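Local atomic coordinates of lactococcus lactis MG1363 DpsA (PDB entry 1ZS3), a protein that probably binds DNA and shields it during oxidative stress, as a twelve-subunit member of the ferritin-like Dps family. Residues Thr130-Leu135 against Ala146-Leu151; His33-Leu38 against Glu84-Thr89. One frame throughout, in Å; residues are numbered along the deposited sequence.

Contact 1: residues Thr130-Leu135 against Ala146-Leu151; sequences TRAIKL and AGVVEL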
loop_
_atom_site.group_PDB
_atom_site.type_symbol
_atom_site.label_atom_id
_atom_site.label_comp_id
_atom_site.label_asym_id
_atom_site.label_seq_id
_atom_site.Cartn_x
_atom_site.Cartn_y
_atom_site.Cartn_z
ATOM N N THR A 130 -24.153 12.958 27.080
ATOM C CA THR A 130 -23.939 12.648 28.491
ATOM C C THR A 130 -25.064 11.793 29.067
ATOM O O THR A 130 -24.815 10.757 29.683
ATOM C CB THR A 130 -23.733 13.957 29.269
ATOM O OG1 THR A 130 -22.331 14.277 29.280
ATOM C CG2 THR A 130 -24.087 13.846 30.728
ATOM N N ARG A 131 -26.288 12.235 28.835
ATOM C CA ARG A 131 -27.473 11.574 29.332
ATOM C C ARG A 131 -27.661 10.241 28.635
ATOM O O ARG A 131 -27.997 9.260 29.275
ATOM C CB ARG A 131 -28.712 12.476 29.154
ATOM C CG ARG A 131 -28.754 13.655 30.140
ATOM C CD ARG A 131 -30.113 14.392 30.222
ATOM N NE ARG A 131 -30.054 15.709 29.560
ATOM C CZ ARG A 131 -31.110 16.511 29.344
ATOM N NH1 ARG A 131 -30.920 17.690 28.740
ATOM N NH2 ARG A 131 -32.341 16.131 29.712
ATOM N N ALA A 132 -27.447 10.187 27.325
ATOM C CA ALA A 132 -27.636 8.949 26.601
ATOM C C ALA A 132 -26.597 7.857 27.038
ATOM O O ALA A 132 -26.874 6.662 26.979
ATOM C CB ALA A 132 -27.566 9.186 25.128
ATOM N N ILE A 133 -25.406 8.262 27.483
ATOM C CA ILE A 133 -24.433 7.328 27.999
ATOM C C ILE A 133 -25.024 6.705 29.206
ATOM O O ILE A 133 -25.078 5.488 29.276
ATOM C CB ILE A 133 -23.116 8.019 28.332
ATOM C CG1 ILE A 133 -22.458 8.455 27.015
ATOM C CG2 ILE A 133 -22.214 7.133 29.225
ATOM C CD1 ILE A 133 -21.341 9.408 27.188
ATOM N N LYS A 134 -25.437 7.535 30.175
ATOM C CA LYS A 134 -25.939 7.052 31.460
ATOM C C LYS A 134 -27.157 6.137 31.288
ATOM O O LYS A 134 -27.261 5.121 31.972
ATOM C CB LYS A 134 -26.299 8.210 32.390
ATOM C CG LYS A 134 -25.132 9.096 32.852
ATOM C CD LYS A 134 -25.641 10.180 33.811
ATOM C CE LYS A 134 -24.613 11.275 34.106
ATOM N NZ LYS A 134 -25.214 12.684 33.972
ATOM N N LEU A 135 -28.076 6.482 30.383
ATOM C CA LEU A 135 -29.286 5.689 30.139
ATOM C C LEU A 135 -28.892 4.381 29.525
ATOM O O LEU A 135 -29.414 3.336 29.913
ATOM C CB LEU A 135 -30.312 6.409 29.230
ATOM C CG LEU A 135 -30.961 7.688 29.815
ATOM C CD1 LEU A 135 -32.076 8.232 28.921
ATOM C CD2 LEU A 135 -31.453 7.491 31.263
ATOM N N ALA A 146 -20.742 2.110 24.619
ATOM C CA ALA A 146 -19.372 2.283 24.173
ATOM C C ALA A 146 -19.269 3.238 22.970
ATOM O O ALA A 146 -18.414 4.134 22.958
ATOM C CB ALA A 146 -18.777 0.950 23.830
ATOM N N GLY A 147 -20.119 3.033 21.954
ATOM C CA GLY A 147 -20.190 3.922 20.800
ATOM C C GLY A 147 -20.460 5.367 21.213
ATOM O O GLY A 147 -19.880 6.283 20.681
ATOM N N VAL A 148 -21.325 5.589 22.176
ATOM C CA VAL A 148 -21.717 6.936 22.543
ATOM C C VAL A 148 -20.627 7.599 23.379
ATOM O O VAL A 148 -20.506 8.815 23.380
ATOM C CB VAL A 148 -23.066 6.925 23.292
ATOM C CG1 VAL A 148 -23.351 8.253 23.970
ATOM C CG2 VAL A 148 -24.170 6.639 22.359
ATOM N N VAL A 149 -19.807 6.794 24.049
ATOM C CA VAL A 149 -18.670 7.323 24.769
ATOM C C VAL A 149 -17.653 7.834 23.751
ATOM O O VAL A 149 -17.011 8.871 23.920
ATOM C CB VAL A 149 -18.050 6.271 25.718
ATOM C CG1 VAL A 149 -16.686 6.727 26.222
ATOM C CG2 VAL A 149 -18.981 5.966 26.906
ATOM N N GLU A 150 -17.501 7.116 22.660
ATOM C CA GLU A 150 -16.559 7.521 21.664
ATOM C C GLU A 150 -16.943 8.921 21.243
ATOM O O GLU A 150 -16.099 9.794 21.235
ATOM C CB GLU A 150 -16.589 6.560 20.501
ATOM C CG GLU A 150 -15.415 5.581 20.452
ATOM C CD GLU A 150 -15.529 4.669 19.242
ATOM O OE1 GLU A 150 -15.394 5.170 18.077
ATOM O OE2 GLU A 150 -15.835 3.471 19.474
ATOM N N LEU A 151 -18.222 9.127 20.927
ATOM C CA LEU A 151 -18.732 10.404 20.430
ATOM C C LEU A 151 -18.518 11.553 21.420
ATOM O O LEU A 151 -18.102 12.654 21.027
ATOM C CB LEU A 151 -20.214 10.244 20.128
ATOM C CG LEU A 151 -20.967 11.468 19.643
ATOM C CD1 LEU A 151 -20.246 12.159 18.510
ATOM C CD2 LEU A 151 -22.355 11.067 19.197
#
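Ile133 carries this contact, laying its two branches against two consecutive valines, Val148 and Val149. Its longer branch lies mainly along Val148: CD1 of Ile133 is 4.0 Å from CG1 of Val148 and 3.9 Å from the carbonyl O of the same residue, a van der Waals approach to the backbone, and this CD1 also comes near CG2 of Val149. The shorter branch turns to the next residue, with CG2 of Ile133 4.1 Å from CG2 of Val149. The first torsion explains where the two branches point: CG2 stands opposite the backbone N while CG1 lies beside it (chi1 -69°), and the second torsion is extended (chi2 166°), carrying CD1 outward. Directions differ too, since Ile133 crosses Val148 obliquely but meets Val149 at about a right angle. Ala132 adds a marginal touch, its CB 4.5 Å from CG1 of Val148. The side chains that meet are all apolar, and they touch by van der Waals packing. With an alanine here in place of Ile133, CG1 of Val148 and CG2 of Val149 would probably lose their isoleucine partner, leaving a gap between the two helices.

The backbones set the stage. The segment axes come within 9.1 Å at 158°, nearly antiparallel, and the CA atoms of Ile133 and Val148 are 6.1 Å apart. Val148 has its CB directed at the opposite helix. Further out, Leu31 of helix 27-51 packs against both Ala132 and Val148, closing one flank, while Phe142 of a second subunit packs on Ile133 and Val149. Only three residues separate helix 111-138 from helix 142-165, and this contact lies near that turn. It is thus the packing of an antiparallel helical hairpin, one half of the four-helix bundle of the ferritin-like fold, extended here into a subunit interface.

Contact 2: residues His33-Leu38 against Glu84-Thr89; sequences HVLSNL and EIVPST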
loop_
_atom_site.group_PDB
_atom_site.type_symbol
_atom_site.label_atom_id
_atom_site.label_comp_id
_atom_site.label_asym_id
_atom_site.label_seq_id
_atom_site.Cartn_x
_atom_site.Cartn_y
_atom_site.Cartn_z
ATOM N N HIS A 33 -32.396 12.909 19.781
ATOM C CA HIS A 33 -31.913 14.251 19.834
ATOM C C HIS A 33 -30.421 14.317 19.426
ATOM O O HIS A 33 -29.941 15.311 18.846
ATOM C CB HIS A 33 -32.056 14.734 21.248
ATOM C CG HIS A 33 -33.471 15.047 21.700
ATOM N ND1 HIS A 33 -34.407 15.843 20.945
ATOM C CD2 HIS A 33 -34.068 14.794 22.894
ATOM C CE1 HIS A 33 -35.525 15.964 21.646
ATOM N NE2 HIS A 33 -35.334 15.403 22.842
ATOM N N VAL A 34 -29.662 13.267 19.773
ATOM C CA VAL A 34 -28.239 13.280 19.537
ATOM C C VAL A 34 -28.062 13.138 18.061
ATOM O O VAL A 34 -27.382 13.958 17.463
ATOM C CB VAL A 34 -27.524 12.147 20.252
ATOM C CG1 VAL A 34 -26.121 12.034 19.747
ATOM C CG2 VAL A 34 -27.546 12.412 21.732
ATOM N N LEU A 35 -28.766 12.162 17.487
ATOM C CA LEU A 35 -28.695 11.887 16.060
ATOM C C LEU A 35 -29.202 12.999 15.193
ATOM O O LEU A 35 -28.769 13.145 14.036
ATOM C CB LEU A 35 -29.557 10.676 15.707
ATOM C CG LEU A 35 -29.052 9.349 16.230
ATOM C CD1 LEU A 35 -30.126 8.324 16.011
ATOM C CD2 LEU A 35 -27.769 8.967 15.482
ATOM N N SER A 36 -30.154 13.755 15.724
ATOM C CA SER A 36 -30.772 14.806 14.905
ATOM C C SER A 36 -29.791 15.956 14.920
ATOM O O SER A 36 -29.540 16.560 13.869
ATOM C CB SER A 36 -32.174 15.222 15.354
ATOM O OG SER A 36 -33.167 14.292 14.927
ATOM N N ASN A 37 -29.262 16.244 16.107
ATOM C CA ASN A 37 -28.173 17.188 16.252
ATOM C C ASN A 37 -27.003 16.872 15.313
ATOM O O ASN A 37 -26.441 17.777 14.702
ATOM C CB ASN A 37 -27.694 17.268 17.712
ATOM C CG ASN A 37 -28.676 18.033 18.616
ATOM O OD1 ASN A 37 -29.669 18.567 18.140
ATOM N ND2 ASN A 37 -28.412 18.047 19.925
ATOM N N LEU A 38 -26.638 15.597 15.179
ATOM C CA LEU A 38 -25.540 15.181 14.326
ATOM C C LEU A 38 -25.780 15.662 12.914
ATOM O O LEU A 38 -24.883 16.216 12.300
ATOM C CB LEU A 38 -25.349 13.670 14.340
ATOM C CG LEU A 38 -24.681 13.142 15.602
ATOM C CD1 LEU A 38 -24.734 11.650 15.540
ATOM C CD2 LEU A 38 -23.246 13.671 15.758
ATOM N N GLU A 84 -34.078 -0.557 18.188
ATOM C CA GLU A 84 -34.690 0.723 18.391
ATOM C C GLU A 84 -34.880 1.282 17.007
ATOM O O GLU A 84 -34.597 0.628 15.976
ATOM C CB GLU A 84 -33.841 1.674 19.260
ATOM C CG GLU A 84 -33.718 1.299 20.752
ATOM C CD GLU A 84 -35.055 1.284 21.481
ATOM O OE1 GLU A 84 -35.811 2.285 21.411
ATOM O OE2 GLU A 84 -35.358 0.250 22.118
ATOM N N ILE A 85 -35.388 2.503 17.022
ATOM C CA ILE A 85 -35.825 3.229 15.876
ATOM C C ILE A 85 -35.136 4.566 15.894
ATOM O O ILE A 85 -34.676 5.063 16.936
ATOM C CB ILE A 85 -37.383 3.372 15.927
ATOM C CG1 ILE A 85 -38.029 2.506 14.830
ATOM C CG2 ILE A 85 -37.854 4.834 15.857
ATOM C CD1 ILE A 85 -38.078 1.002 15.132
ATOM N N VAL A 86 -35.027 5.115 14.706
ATOM C CA VAL A 86 -34.067 6.162 14.447
ATOM C C VAL A 86 -34.698 7.241 13.576
ATOM O O VAL A 86 -35.411 6.931 12.611
ATOM C CB VAL A 86 -32.801 5.504 13.827
ATOM C CG1 VAL A 86 -32.186 6.329 12.720
ATOM C CG2 VAL A 86 -31.783 5.225 14.926
ATOM N N PRO A 87 -34.459 8.499 13.912
ATOM C CA PRO A 87 -34.903 9.601 13.058
ATOM C C PRO A 87 -34.274 9.510 11.690
ATOM O O PRO A 87 -33.066 9.314 11.668
ATOM C CB PRO A 87 -34.390 10.838 13.778
ATOM C CG PRO A 87 -34.103 10.396 15.187
ATOM C CD PRO A 87 -33.831 8.963 15.160
ATOM N N SER A 88 -35.029 9.635 10.597
ATOM C CA SER A 88 -34.476 9.415 9.269
ATOM C C SER A 88 -35.066 10.307 8.185
ATOM O O SER A 88 -34.996 9.942 6.988
ATOM C CB SER A 88 -34.738 7.967 8.892
ATOM O OG SER A 88 -36.119 7.717 8.737
ATOM N N THR A 89 -35.635 11.458 8.561
ATOM C CA THR A 89 -36.052 12.499 7.561
ATOM C C THR A 89 -35.818 13.899 8.142
ATOM O O THR A 89 -35.749 14.077 9.345
ATOM C CB THR A 89 -37.544 12.400 7.312
ATOM O OG1 THR A 89 -38.272 12.662 8.535
ATOM C CG2 THR A 89 -37.973 11.021 6.859
#
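Leu35 is the first residue of the helical segment to touch the loop, and a single methyl does the work: its CD1 sits 3.7 Å from CG2 of Val86 and 3.9 Å from CD of Pro87. CG lies beside the backbone N (chi1 -69°) and the chain then runs extended (chi2 170°), which carries CD1, the atom that touches, out to the loop. The leucine side chain meets both partners at about a right angle.

One residue on, Ser36 lies across from the other part of the proline ring, its OG 3.8 Å from CB of Pro87 and 4.0 Å from CG of the same ring. These are van der Waals contacts with ring carbons; the polar need of the hydroxyl is met by Gly32 O, one turn earlier on its own helix, to which it is hydrogen-bonded. The CA atoms of Ser36 and Pro87 are 6.9 Å apart, and Pro87 directs its CB at the helix.

Phe93 of helix 90-96 packs on both Ser36 and Pro87, and Thr89 OG1 caps that helix at Glu92 N. On the loop's backbone, Val86 O accepts a hydrogen bond from Tyr51 OH of a third subunit. The arrangement seats the start of the long crossover between the second and third bundle helices, with its short intervening helix, as in the Dps subunit fold.

How the contacts relate
Both contacts are buried, yet they join different kinds of element. Contact 1 pairs two long helices adjacent in the chain and is aliphatic throughout its side chains, whereas contact 2 presses an irregular loop onto helix 27-51 and adds a serine hydroxyl whose hydrogen bond stays within its own helix. Contact 2 lies nearer the middle of the chain, about 8 Å from its centre against about 12 Å for contact 1. They meet where CD2 of Leu151 packs 3.9 Å from CG1 of Val34, so helix 27-51 borders one contact and carries half of the other. Each also adjoins another subunit, through a phenylalanine of the second subunit packed on aliphatic side chains at contact 1 and through hydrogen bonds at contact 2.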